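Local atomic coordinates of 6-phosphogluconate dehydrogenase (Decarboxylating) (Geobacter metallireducens, PDB entry 4E21), a protein that probably catalyses the NADP-dependent oxidative decarboxylation of 6-phosphogluconate in the pentose phosphate pathway. Residues P90-L98 and N116-R125; T102-D113 and M129-V139. All blocks are in the same frame, centred on the assembly; numbering follows the deposited sequence.

Both interactions lie in the NAD-binding domain, and both use helix 119-130, though interaction 2 takes only its last residues. Interaction 1 sets the start of that helix beside helix 94-101. It is partly buried and small, and it rests on a carboxylate shared by two arginines. Interaction 2 is the larger and more buried contact. It pairs strand 110-113 with strand 135-142 inside the sheet, and backbone hydrogen bonds and apolar side chains do the work. The two meet at Tyr136, a sheet residue that touches Val94, Leu98 and Arg125 of interaction 1. Ionic chemistry thus marks the helix pair, while the sheet is joined mainly by backbone bonds and hydrocarbon.

Interaction 1 of 2, residues P90-L98 and N116-R125; sequences PAAVVDSML and NSHYQDDIRR
Asp95 is gripped by Arg124 and Arg125 of the neighbouring helix. Arg125 comes side-on: NE bonds OD1 of Asp95 at 2.7 Å, and NH2 bonds OD2 at 3.0 Å. Both reach the carboxylate from above its plane, and the two planes stand 70° apart. Arg124 comes end-on. Its NH2 uses the syn lone pair of Asp95 OD2 at 2.7 Å, and its NH1 reaches OD1 from the face opposite Arg125 NE. A bend in the Arg124 chain at chi3 (59°) brings this group round, and Asp121 OD1 adds a weak salt bridge to NH2.

Apolar atoms cover both faces of the Arg125 guanidinium. Val94 CG1 sits over the centre of one face, 3.5 Å from Arg125 CZ, and Asp121 CB lies on the other. Leu98 CD1 packs on Arg125 CD at 3.9 Å.

One water bridges Ala91 O and Arg125 NH1. NH1 also makes a weak bond to Ser117 OG, whose stronger partner is Asp113.

With an alanine here in place of Asp95, Arg125 would probably lose its counter-charge in this contact and Arg124 would keep just the weak Asp121 bridge. Four hydrogen bonds probably keep the carboxylate ionised and pin the two helices together.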
loop_
_atom_site.group_PDB
_atom_site.type_symbol
_atom_site.label_atom_id
_atom_site.label_comp_id
_atom_site.label_asym_id
_atom_site.label_seq_id
_atom_site.Cartn_x
_atom_site.Cartn_y
_atom_site.Cartn_z
ATOM N N PRO B 90 9.361 -28.673 14.439
ATOM C CA PRO B 90 9.455 -27.212 14.449
ATOM C C PRO B 90 10.795 -26.718 13.935
ATOM O O PRO B 90 11.816 -27.390 14.105
ATOM C CB PRO B 90 9.288 -26.872 15.931
ATOM C CG PRO B 90 8.324 -27.905 16.413
ATOM C CD PRO B 90 8.681 -29.180 15.647
ATOM N N ALA B 91 10.781 -25.551 13.299
ATOM C CA ALA B 91 11.978 -24.965 12.721
ATOM C C ALA B 91 13.063 -24.817 13.773
ATOM O O ALA B 91 14.265 -24.954 13.486
ATOM C CB ALA B 91 11.653 -23.596 12.101
ATOM N N ALA B 92 12.610 -24.539 14.995
ATOM C CA ALA B 92 13.479 -24.163 16.109
ATOM C C ALA B 92 14.178 -25.368 16.734
ATOM O O ALA B 92 15.092 -25.218 17.542
ATOM C CB ALA B 92 12.673 -23.413 17.173
ATOM N N VAL B 93 13.723 -26.555 16.353
ATOM C CA VAL B 93 14.185 -27.807 16.934
ATOM C C VAL B 93 15.161 -28.516 15.983
ATOM O O VAL B 93 15.858 -29.463 16.369
ATOM C CB VAL B 93 12.963 -28.716 17.233
ATOM C CG1 VAL B 93 13.386 -30.163 17.407
ATOM C CG2 VAL B 93 12.230 -28.219 18.465
ATOM N N VAL B 94 15.215 -28.031 14.743
ATOM C CA VAL B 94 15.954 -28.686 13.676
ATOM C C VAL B 94 17.439 -28.842 13.971
ATOM O O VAL B 94 17.960 -29.940 13.925
ATOM C CB VAL B 94 15.770 -27.983 12.322
ATOM C CG1 VAL B 94 16.635 -28.640 11.267
ATOM C CG2 VAL B 94 14.313 -28.064 11.891
ATOM N N ASP B 95 18.116 -27.744 14.266
ATOM C CA ASP B 95 19.560 -27.790 14.439
ATOM C C ASP B 95 19.944 -28.774 15.550
ATOM O O ASP B 95 20.939 -29.490 15.438
ATOM C CB ASP B 95 20.135 -26.393 14.700
ATOM C CG ASP B 95 20.439 -25.609 13.403
ATOM O OD1 ASP B 95 20.944 -26.208 12.432
ATOM O OD2 ASP B 95 20.188 -24.379 13.351
ATOM N N SER B 96 19.140 -28.832 16.605
ATOM C CA SER B 96 19.467 -29.686 17.732
ATOM C C SER B 96 19.074 -31.129 17.433
ATOM O O SER B 96 19.556 -32.063 18.069
ATOM C CB SER B 96 18.779 -29.200 19.005
ATOM O OG SER B 96 17.459 -29.712 19.056
HETATM N N MSE B 97 18.183 -31.316 16.474
HETATM C CA MSE B 97 17.871 -32.661 16.039
HETATM C C MSE B 97 19.054 -33.175 15.214
HETATM O O MSE B 97 19.387 -34.358 15.264
HETATM C CB MSE B 97 16.576 -32.682 15.235
HETATM C CG MSE B 97 16.056 -34.063 14.943
HETATM SE SE MSE B 97 15.869 -35.217 16.510
HETATM C CE MSE B 97 14.298 -34.386 17.332
ATOM N N LEU B 98 19.711 -32.271 14.485
ATOM C CA LEU B 98 20.841 -32.644 13.649
ATOM C C LEU B 98 22.089 -32.919 14.497
ATOM O O LEU B 98 22.841 -33.849 14.218
ATOM C CB LEU B 98 21.122 -31.567 12.600
ATOM C CG LEU B 98 20.051 -31.368 11.520
ATOM C CD1 LEU B 98 20.477 -30.289 10.533
ATOM C CD2 LEU B 98 19.756 -32.677 10.804
ATOM N N ASN B 116 9.061 -25.830 7.992
ATOM C CA ASN B 116 9.148 -24.420 7.644
ATOM C C ASN B 116 10.443 -23.770 8.108
ATOM O O ASN B 116 10.440 -22.902 8.969
ATOM C CB ASN B 116 7.953 -23.693 8.246
ATOM C CG ASN B 116 6.641 -24.234 7.728
ATOM O OD1 ASN B 116 6.388 -24.207 6.522
ATOM N ND2 ASN B 116 5.798 -24.739 8.631
ATOM N N SER B 117 11.558 -24.212 7.544
ATOM C CA SER B 117 12.845 -23.617 7.842
ATOM C C SER B 117 13.085 -22.480 6.865
ATOM O O SER B 117 12.568 -22.506 5.749
ATOM C CB SER B 117 13.952 -24.671 7.708
ATOM O OG SER B 117 14.003 -25.493 8.863
ATOM N N HIS B 118 13.858 -21.483 7.286
ATOM C CA HIS B 118 14.270 -20.427 6.385
ATOM C C HIS B 118 15.432 -20.911 5.504
ATOM O O HIS B 118 16.390 -21.505 5.995
ATOM C CB HIS B 118 14.663 -19.172 7.158
ATOM C CG HIS B 118 14.982 -18.010 6.271
ATOM N ND1 HIS B 118 16.260 -17.733 5.834
ATOM C CD2 HIS B 118 14.177 -17.084 5.694
ATOM C CE1 HIS B 118 16.234 -16.665 5.055
ATOM N NE2 HIS B 118 14.982 -16.257 4.946
ATOM N N TYR B 119 15.355 -20.656 4.206
ATOM C CA TYR B 119 16.333 -21.217 3.278
ATOM C C TYR B 119 17.792 -20.898 3.606
ATOM O O TYR B 119 18.667 -21.699 3.315
ATOM C CB TYR B 119 16.018 -20.823 1.832
ATOM C CG TYR B 119 16.489 -19.438 1.471
ATOM C CD1 TYR B 119 17.683 -19.249 0.785
ATOM C CD2 TYR B 119 15.740 -18.309 1.820
ATOM C CE1 TYR B 119 18.120 -17.975 0.446
ATOM C CE2 TYR B 119 16.170 -17.028 1.498
ATOM C CZ TYR B 119 17.358 -16.866 0.802
ATOM O OH TYR B 119 17.801 -15.594 0.472
ATOM N N GLN B 120 18.074 -19.746 4.197
ATOM C CA GLN B 120 19.465 -19.454 4.562
ATOM C C GLN B 120 20.028 -20.478 5.569
ATOM O O GLN B 120 21.234 -20.783 5.552
ATOM C CB GLN B 120 19.649 -18.013 5.041
ATOM C CG GLN B 120 19.693 -17.018 3.874
ATOM C CD GLN B 120 19.353 -15.564 4.252
ATOM O OE1 GLN B 120 19.556 -15.131 5.391
ATOM N NE2 GLN B 120 18.851 -14.804 3.278
ATOM N N ASP B 121 19.152 -21.022 6.414
ATOM C CA ASP B 121 19.537 -22.095 7.315
ATOM C C ASP B 121 19.775 -23.423 6.574
ATOM O O ASP B 121 20.623 -24.204 6.989
ATOM C CB ASP B 121 18.491 -22.310 8.416
ATOM C CG ASP B 121 18.396 -21.144 9.383
ATOM O OD1 ASP B 121 19.442 -20.596 9.790
ATOM O OD2 ASP B 121 17.258 -20.794 9.763
ATOM N N ASP B 122 19.031 -23.699 5.504
ATOM C CA ASP B 122 19.292 -24.904 4.705
ATOM C C ASP B 122 20.673 -24.847 4.068
ATOM O O ASP B 122 21.387 -25.862 3.988
ATOM C CB ASP B 122 18.273 -25.056 3.586
ATOM C CG ASP B 122 16.857 -25.197 4.097
ATOM O OD1 ASP B 122 16.616 -25.962 5.066
ATOM O OD2 ASP B 122 15.979 -24.549 3.509
ATOM N N ILE B 123 21.039 -23.660 3.589
ATOM C CA ILE B 123 22.350 -23.473 2.998
ATOM C C ILE B 123 23.477 -23.818 3.990
ATOM O O ILE B 123 24.420 -24.539 3.643
ATOM C CB ILE B 123 22.537 -22.065 2.445
ATOM C CG1 ILE B 123 21.621 -21.853 1.229
ATOM C CG2 ILE B 123 23.987 -21.855 2.035
ATOM C CD1 ILE B 123 21.575 -20.418 0.765
ATOM N N ARG B 124 23.368 -23.323 5.221
ATOM C CA ARG B 124 24.378 -23.602 6.232
ATOM C C ARG B 124 24.348 -25.082 6.607
ATOM O O ARG B 124 25.381 -25.766 6.600
ATOM C CB ARG B 124 24.171 -22.741 7.472
ATOM C CG ARG B 124 24.838 -23.337 8.695
ATOM C CD ARG B 124 24.638 -22.521 9.942
ATOM N NE ARG B 124 23.231 -22.340 10.287
ATOM C CZ ARG B 124 22.543 -23.152 11.078
ATOM N NH1 ARG B 124 23.105 -24.226 11.608
ATOM N NH2 ARG B 124 21.283 -22.882 11.342
ATOM N N ARG B 125 23.157 -25.570 6.935
ATOM C CA ARG B 125 22.989 -26.961 7.328
ATOM C C ARG B 125 23.491 -27.923 6.254
ATOM O O ARG B 125 24.094 -28.939 6.574
ATOM C CB ARG B 125 21.523 -27.247 7.657
ATOM C CG ARG B 125 21.100 -26.686 8.992
ATOM C CD ARG B 125 19.601 -26.734 9.162
ATOM N NE ARG B 125 19.190 -26.013 10.359
ATOM C CZ ARG B 125 17.990 -25.458 10.553
ATOM N NH1 ARG B 125 17.040 -25.521 9.623
ATOM N NH2 ARG B 125 17.740 -24.836 11.697
HETATM O O HOH W 1 14.706 -24.169 11.205
#

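Interaction 2 of 2, residues T102-D113 and M129-V139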
loop_
_atom_site.group_PDB
_atom_site.type_symbol
_atom_site.label_atom_id
_atom_site.label_comp_id
_atom_site.label_asym_id
_atom_site.label_seq_id
_atom_site.Cartn_x
_atom_site.Cartn_y
_atom_site.Cartn_z
ATOM N N THR B 102 23.151 -36.875 13.934
ATOM C CA THR B 102 24.225 -36.969 12.947
ATOM C C THR B 102 25.393 -37.925 13.319
ATOM O O THR B 102 25.917 -38.623 12.440
ATOM C CB THR B 102 24.737 -35.564 12.544
ATOM O OG1 THR B 102 23.705 -34.891 11.816
ATOM C CG2 THR B 102 25.988 -35.645 11.676
ATOM N N PRO B 103 25.793 -37.969 14.608
ATOM C CA PRO B 103 26.822 -38.932 15.047
ATOM C C PRO B 103 26.441 -40.396 14.841
ATOM O O PRO B 103 27.334 -41.238 14.815
ATOM C CB PRO B 103 26.971 -38.638 16.542
ATOM C CG PRO B 103 26.562 -37.178 16.680
ATOM C CD PRO B 103 25.453 -36.998 15.668
ATOM N N LEU B 104 25.151 -40.695 14.700
ATOM C CA LEU B 104 24.705 -42.053 14.394
ATOM C C LEU B 104 24.512 -42.287 12.902
ATOM O O LEU B 104 24.273 -43.412 12.484
ATOM C CB LEU B 104 23.397 -42.409 15.111
ATOM C CG LEU B 104 23.317 -42.638 16.631
ATOM C CD1 LEU B 104 24.694 -42.714 17.255
ATOM C CD2 LEU B 104 22.463 -41.533 17.304
ATOM N N LEU B 105 24.591 -41.231 12.099
ATOM C CA LEU B 105 24.335 -41.372 10.662
ATOM C C LEU B 105 25.639 -41.695 9.931
ATOM O O LEU B 105 26.716 -41.708 10.535
ATOM C CB LEU B 105 23.676 -40.114 10.069
ATOM C CG LEU B 105 22.273 -39.726 10.564
ATOM C CD1 LEU B 105 21.768 -38.447 9.889
ATOM C CD2 LEU B 105 21.285 -40.853 10.348
ATOM N N ALA B 106 25.540 -41.940 8.631
ATOM C CA ALA B 106 26.700 -42.386 7.881
ATOM C C ALA B 106 26.737 -41.732 6.518
ATOM O O ALA B 106 25.695 -41.340 5.976
ATOM C CB ALA B 106 26.668 -43.907 7.742
ATOM N N ALA B 107 27.935 -41.618 5.963
ATOM C CA ALA B 107 28.105 -41.125 4.607
ATOM C C ALA B 107 27.141 -41.805 3.606
ATOM O O ALA B 107 26.869 -43.002 3.687
ATOM C CB ALA B 107 29.565 -41.249 4.163
ATOM N N ASN B 108 26.607 -41.010 2.687
ATOM C CA ASN B 108 25.616 -41.472 1.711
ATOM C C ASN B 108 24.188 -41.549 2.253
ATOM O O ASN B 108 23.251 -41.795 1.502
ATOM C CB ASN B 108 26.058 -42.786 1.033
ATOM C CG ASN B 108 27.292 -42.590 0.122
ATOM O OD1 ASN B 108 27.641 -41.460 -0.263
ATOM N ND2 ASN B 108 27.953 -43.687 -0.214
ATOM N N ASP B 109 24.012 -41.329 3.550
ATOM C CA ASP B 109 22.670 -41.062 4.063
ATOM C C ASP B 109 22.127 -39.736 3.507
ATOM O O ASP B 109 22.891 -38.833 3.138
ATOM C CB ASP B 109 22.651 -41.001 5.592
ATOM C CG ASP B 109 22.763 -42.373 6.244
ATOM O OD1 ASP B 109 22.741 -43.399 5.520
ATOM O OD2 ASP B 109 22.858 -42.409 7.495
ATOM N N ILE B 110 20.803 -39.641 3.462
ATOM C CA ILE B 110 20.086 -38.441 3.053
ATOM C C ILE B 110 19.144 -38.002 4.177
ATOM O O ILE B 110 18.377 -38.820 4.718
ATOM C CB ILE B 110 19.196 -38.729 1.819
ATOM C CG1 ILE B 110 20.036 -39.141 0.621
ATOM C CG2 ILE B 110 18.287 -37.520 1.473
ATOM C CD1 ILE B 110 19.198 -39.604 -0.557
ATOM N N VAL B 111 19.198 -36.714 4.514
ATOM C CA VAL B 111 18.301 -36.113 5.502
ATOM C C VAL B 111 17.447 -35.045 4.815
ATOM O O VAL B 111 17.946 -34.183 4.089
ATOM C CB VAL B 111 19.093 -35.499 6.694
ATOM C CG1 VAL B 111 18.152 -34.835 7.722
ATOM C CG2 VAL B 111 19.920 -36.556 7.370
ATOM N N ILE B 112 16.146 -35.127 5.014
ATOM C CA ILE B 112 15.238 -34.183 4.401
ATOM C C ILE B 112 14.596 -33.312 5.472
ATOM O O ILE B 112 14.073 -33.839 6.454
ATOM C CB ILE B 112 14.157 -34.929 3.629
ATOM C CG1 ILE B 112 14.825 -35.838 2.589
ATOM C CG2 ILE B 112 13.138 -33.935 3.000
ATOM C CD1 ILE B 112 13.986 -37.009 2.201
ATOM N N ASP B 113 14.668 -31.994 5.310
ATOM C CA ASP B 113 13.906 -31.079 6.176
ATOM C C ASP B 113 12.690 -30.578 5.397
ATOM O O ASP B 113 12.811 -29.831 4.418
ATOM C CB ASP B 113 14.762 -29.904 6.629
ATOM C CG ASP B 113 13.993 -28.916 7.497
ATOM O OD1 ASP B 113 12.862 -29.225 7.913
ATOM O OD2 ASP B 113 14.534 -27.826 7.774
HETATM N N MSE B 129 26.456 -30.887 6.906
HETATM C CA MSE B 129 26.183 -32.294 6.699
HETATM C C MSE B 129 27.060 -32.880 5.592
HETATM O O MSE B 129 27.422 -34.053 5.650
HETATM C CB MSE B 129 24.703 -32.503 6.330
HETATM C CG MSE B 129 23.721 -32.018 7.370
HETATM SE SE MSE B 129 23.926 -33.001 9.035
HETATM C CE MSE B 129 22.939 -34.563 8.510
ATOM N N ARG B 130 27.370 -32.079 4.571
ATOM C CA ARG B 130 28.123 -32.595 3.442
ATOM C C ARG B 130 29.535 -32.945 3.895
ATOM O O ARG B 130 30.144 -33.893 3.401
ATOM C CB ARG B 130 28.175 -31.583 2.305
ATOM C CG ARG B 130 28.809 -32.154 1.041
ATOM C CD ARG B 130 28.971 -31.092 -0.026
ATOM N NE ARG B 130 29.390 -29.828 0.578
ATOM C CZ ARG B 130 29.782 -28.759 -0.111
ATOM N NH1 ARG B 130 29.823 -28.803 -1.441
ATOM N NH2 ARG B 130 30.138 -27.646 0.529
ATOM N N ALA B 131 30.048 -32.169 4.840
ATOM C CA ALA B 131 31.349 -32.433 5.437
ATOM C C ALA B 131 31.383 -33.816 6.091
ATOM O O ALA B 131 32.437 -34.307 6.433
ATOM C CB ALA B 131 31.695 -31.354 6.461
ATOM N N GLN B 132 30.228 -34.444 6.271
ATOM C CA GLN B 132 30.190 -35.795 6.834
ATOM C C GLN B 132 29.627 -36.787 5.840
ATOM O O GLN B 132 29.193 -37.878 6.217
ATOM C CB GLN B 132 29.355 -35.829 8.093
ATOM C CG GLN B 132 29.800 -34.818 9.113
ATOM C CD GLN B 132 29.493 -35.264 10.517
ATOM O OE1 GLN B 132 29.550 -36.459 10.832
ATOM N NE2 GLN B 132 29.144 -34.305 11.376
ATOM N N GLY B 133 29.653 -36.398 4.568
ATOM C CA GLY B 133 29.232 -37.274 3.496
ATOM C C GLY B 133 27.729 -37.482 3.450
ATOM O O GLY B 133 27.248 -38.404 2.795
ATOM N N ILE B 134 26.988 -36.622 4.143
ATOM C CA ILE B 134 25.528 -36.730 4.194
ATOM C C ILE B 134 24.828 -35.665 3.341
ATOM O O ILE B 134 25.129 -34.478 3.437
ATOM C CB ILE B 134 25.025 -36.651 5.639
ATOM C CG1 ILE B 134 25.507 -37.882 6.411
ATOM C CG2 ILE B 134 23.495 -36.559 5.668
ATOM C CD1 ILE B 134 25.423 -37.745 7.906
ATOM N N THR B 135 23.883 -36.094 2.515
ATOM C CA THR B 135 23.227 -35.165 1.615
ATOM C C THR B 135 21.971 -34.567 2.246
ATOM O O THR B 135 21.045 -35.281 2.652
ATOM C CB THR B 135 22.972 -35.770 0.227
ATOM O OG1 THR B 135 24.214 -36.265 -0.300
ATOM C CG2 THR B 135 22.447 -34.713 -0.712
ATOM N N TYR B 136 21.971 -33.247 2.363
ATOM C CA TYR B 136 20.868 -32.541 3.020
ATOM C C TYR B 136 19.882 -31.927 2.009
ATOM O O TYR B 136 20.260 -31.071 1.203
ATOM C CB TYR B 136 21.419 -31.467 3.959
ATOM C CG TYR B 136 20.397 -30.873 4.916
ATOM C CD1 TYR B 136 19.996 -31.568 6.059
ATOM C CD2 TYR B 136 19.861 -29.602 4.700
ATOM C CE1 TYR B 136 19.081 -31.022 6.948
ATOM C CE2 TYR B 136 18.948 -29.055 5.585
ATOM C CZ TYR B 136 18.566 -29.773 6.704
ATOM O OH TYR B 136 17.658 -29.246 7.584
ATOM N N VAL B 137 18.625 -32.372 2.075
ATOM C CA VAL B 137 17.584 -31.969 1.126
ATOM C C VAL B 137 16.461 -31.149 1.780
ATOM O O VAL B 137 15.887 -31.566 2.792
ATOM C CB VAL B 137 16.994 -33.206 0.426
ATOM C CG1 VAL B 137 15.957 -32.803 -0.605
ATOM C CG2 VAL B 137 18.104 -33.996 -0.239
ATOM N N ASP B 138 16.166 -29.971 1.215
ATOM C CA ASP B 138 15.073 -29.137 1.726
ATOM C C ASP B 138 13.802 -29.319 0.905
ATOM O O ASP B 138 13.822 -29.287 -0.327
ATOM C CB ASP B 138 15.459 -27.647 1.862
ATOM C CG ASP B 138 16.014 -27.044 0.565
ATOM O OD1 ASP B 138 17.174 -27.330 0.195
ATOM O OD2 ASP B 138 15.299 -26.253 -0.075
ATOM N N VAL B 139 12.701 -29.561 1.594
ATOM C CA VAL B 139 11.424 -29.697 0.922
ATOM C C VAL B 139 10.419 -28.732 1.528
ATOM O O VAL B 139 10.125 -28.794 2.719
ATOM C CB VAL B 139 10.876 -31.157 0.956
ATOM C CG1 VAL B 139 9.466 -31.222 0.369
ATOM C CG2 VAL B 139 11.790 -32.088 0.184
#
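Val111 O and Asp113 CB meet the Tyr136 ring obliquely. CG1 of Val111 lies 4.0 Å from CE1 of Tyr136, and farther out CB of Asp113 lies 3.1 Å from the Tyr136 OH. CG of Tyr136 is anti to its backbone N (chi1 -167°), which carries the ring toward Val111 and Asp113. Val94 and Leu98 of helix 94-101 also touch Tyr136. The Gln132 amide rests its NE2 3.4 Å from CG2 of Thr102.

The backbones run parallel, about 24° apart in direction. Thr135 N starts the ladder by donating to Asp109 O. Val111 N then bonds Thr135 O, and Val137 N bonds Val111 O almost straight, at 2.8 Å. Asp113 N donates to Val137 O, and its own O accepts from Val139 N. Ile110 and Ile112 bond instead to strand 84-87, and Ile110 also to Arg83 just before it.

The face of Ile110, Ile112, Val137 and Val139 is mainly apolar, though Thr135 shares it. Ile112 CG2 meets Val139 CG2 at 3.6 Å, and Ile110 CG2 meets CG2 of Val137. The other face is mixed. There Val111 CG2 touches both CE of Met129, a selenomethionine, and Ile134 CG2. Ile134 CD1 also reaches Leu105 CB at 3.7 Å.

Before the strands, Asn108 N bonds Gly133 O at 2.7 Å. Gly133 ends helix 119-130 in a Schellman motif, and a side chain there would collide with Ala107.

The two strands are neighbours in a beta-alpha-beta crossover of the Rossmann type, linked through helix 119-130. Alternate residues, Val111 and Asp113, pair across it and set the register. The buried carboxylates on the mixed face are satisfied by Ser117 and Gly115 (Asp113) and by Gly204 and His207 (Asp138).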